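Local coordinates for protein cryptic loci regulator 2 (PDB 5IKJ) that acts upstream of histone deacetylases in the SHREC complex to promote transcriptional silencing and nucleosome positioning at fission yeast heterochromatin, at residues C395-S400 against A489-R494. Residues are numbered along the deposited sequence; the frame is centred on the assembly and turned at random.
Sequences CVISTS and ADVLGR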
loop_
_atom_site.group_PDB
_atom_site.type_symbol
_atom_site.label_atom_id
_atom_site.label_comp_id
_atom_site.label_asym_id
_atom_site.label_seq_id
_atom_site.Cartn_x
_atom_site.Cartn_y
_atom_site.Cartn_z
ATOM N N CYS A 395 -2.919 -4.349 16.593
ATOM C CA CYS A 395 -4.012 -3.620 17.220
ATOM C C CYS A 395 -4.305 -4.196 18.598
ATOM O O CYS A 395 -4.064 -5.376 18.865
ATOM C CB CYS A 395 -5.284 -3.670 16.361
ATOM S SG CYS A 395 -6.098 -5.289 16.331
ATOM N N VAL A 396 -4.831 -3.341 19.469
ATOM C CA VAL A 396 -5.264 -3.732 20.805
ATOM C C VAL A 396 -6.713 -4.189 20.730
ATOM O O VAL A 396 -7.525 -3.604 20.004
ATOM C CB VAL A 396 -5.097 -2.561 21.794
ATOM C CG1 VAL A 396 -5.580 -2.949 23.187
ATOM C CG2 VAL A 396 -3.646 -2.101 21.842
ATOM N N ILE A 397 -7.045 -5.239 21.483
ATOM C CA ILE A 397 -8.399 -5.773 21.520
ATOM C C ILE A 397 -8.815 -5.964 22.972
ATOM O O ILE A 397 -7.984 -6.102 23.871
ATOM C CB ILE A 397 -8.535 -7.106 20.749
ATOM C CG1 ILE A 397 -7.704 -8.208 21.419
ATOM C CG2 ILE A 397 -8.123 -6.915 19.294
ATOM C CD1 ILE A 397 -7.876 -9.577 20.796
ATOM N N SER A 398 -10.129 -5.970 23.189
ATOM C CA SER A 398 -10.667 -6.272 24.508
ATOM C C SER A 398 -10.266 -7.679 24.928
ATOM O O SER A 398 -10.409 -8.634 24.159
ATOM C CB SER A 398 -12.190 -6.146 24.501
ATOM O OG SER A 398 -12.596 -4.849 24.102
ATOM N N THR A 399 -9.758 -7.804 26.152
ATOM C CA THR A 399 -9.430 -9.099 26.731
ATOM C C THR A 399 -10.494 -9.594 27.700
ATOM O O THR A 399 -10.350 -10.691 28.249
ATOM C CB THR A 399 -8.079 -9.033 27.453
ATOM O OG1 THR A 399 -8.101 -7.974 28.420
ATOM C CG2 THR A 399 -6.950 -8.795 26.462
ATOM N N SER A 400 -11.554 -8.818 27.921
ATOM C CA SER A 400 -12.592 -9.179 28.879
ATOM C C SER A 400 -13.167 -10.556 28.577
ATOM O O SER A 400 -12.940 -11.508 29.332
ATOM C CB SER A 400 -13.703 -8.127 28.872
ATOM O OG SER A 400 -14.236 -7.960 27.569
ATOM N N ALA A 489 -16.109 -4.550 16.906
ATOM C CA ALA A 489 -16.558 -4.013 18.187
ATOM C C ALA A 489 -15.535 -4.231 19.295
ATOM O O ALA A 489 -15.504 -3.463 20.263
ATOM C CB ALA A 489 -17.890 -4.652 18.578
ATOM N N ASP A 490 -14.702 -5.264 19.185
ATOM C CA ASP A 490 -13.734 -5.593 20.225
ATOM C C ASP A 490 -12.332 -5.091 19.913
ATOM O O ASP A 490 -11.404 -5.371 20.680
ATOM C CB ASP A 490 -13.704 -7.110 20.456
ATOM C CG ASP A 490 -14.943 -7.614 21.174
ATOM O OD1 ASP A 490 -15.496 -6.865 22.005
ATOM O OD2 ASP A 490 -15.364 -8.758 20.909
ATOM N N VAL A 491 -12.151 -4.369 18.813
ATOM C CA VAL A 491 -10.890 -3.698 18.522
ATOM C C VAL A 491 -10.914 -2.334 19.196
ATOM O O VAL A 491 -11.842 -1.543 18.985
ATOM C CB VAL A 491 -10.670 -3.563 17.007
ATOM C CG1 VAL A 491 -9.354 -2.852 16.719
ATOM C CG2 VAL A 491 -10.689 -4.932 16.343
ATOM N N LEU A 492 -9.896 -2.058 20.008
ATOM C CA LEU A 492 -9.849 -0.833 20.796
ATOM C C LEU A 492 -9.017 0.264 20.151
ATOM O O LEU A 492 -9.293 1.447 20.377
ATOM C CB LEU A 492 -9.293 -1.130 22.193
ATOM C CG LEU A 492 -10.035 -2.224 22.968
ATOM C CD1 LEU A 492 -9.357 -2.501 24.303
ATOM C CD2 LEU A 492 -11.496 -1.848 23.184
ATOM N N GLY A 493 -8.018 -0.093 19.359
ATOM C CA GLY A 493 -7.205 0.900 18.690
ATOM C C GLY A 493 -5.893 0.294 18.235
ATOM O O GLY A 493 -5.688 -0.917 18.295
ATOM N N ARG A 494 -5.013 1.173 17.769
ATOM C CA ARG A 494 -3.691 0.749 17.339
ATOM C C ARG A 494 -2.827 0.354 18.530
ATOM O O ARG A 494 -2.967 0.885 19.634
ATOM C CB ARG A 494 -2.986 1.865 16.574
ATOM C CG ARG A 494 -3.556 2.178 15.202
ATOM C CD ARG A 494 -2.762 3.297 14.539
ATOM N NE ARG A 494 -1.328 3.018 14.548
ATOM C CZ ARG A 494 -0.397 3.840 14.078
ATOM N NH1 ARG A 494 -0.736 5.007 13.549
ATOM N NH2 ARG A 494 0.879 3.490 14.137
#
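Asp490 O accepts a hydrogen bond from Ser398 N at 2.9 Å, the donor lying in the carbonyl plane, and Ile397 CA adds a weaker, bent CA-H...O contact at 3.1 Å. Farther along, Val396 is bonded through both its backbone polar atoms, its O accepting from Leu492 N at 2.8 Å and its N donating to Gly493 O. Leu492 is the extra residue of a beta bulge: Val396 is bonded to two successive residues, and the register shifts by one between Val396 and Ile397. With CG anti to its carbonyl carbon (chi1 -55°), Leu492 lies by Ser398, CD2 3.3 Å from OG, and its side chain crosses that of Val396 obliquely, CD1 against CG1 at 4.0 Å. Gly493 adopts backbone angles (161°/-171°) at which a CB would press on the preceding carbonyl. On the face of Ile397 and Val491, Cys395 SG meets Val491 CG1 at 4.1 Å, and Leu389 packs against both Cys395 and Val491. Asp490 OD1 accepts a backbone hydrogen bond from the chain of another protein, whereas Arg494 reaches Glu246 in a salt bridge. The bulged antiparallel pair adds strand 491-494 beside strand 394-397, whose other neighbour is 411-419, in a mixed sheet consistent with an SH3-like fold for this Clr2 region.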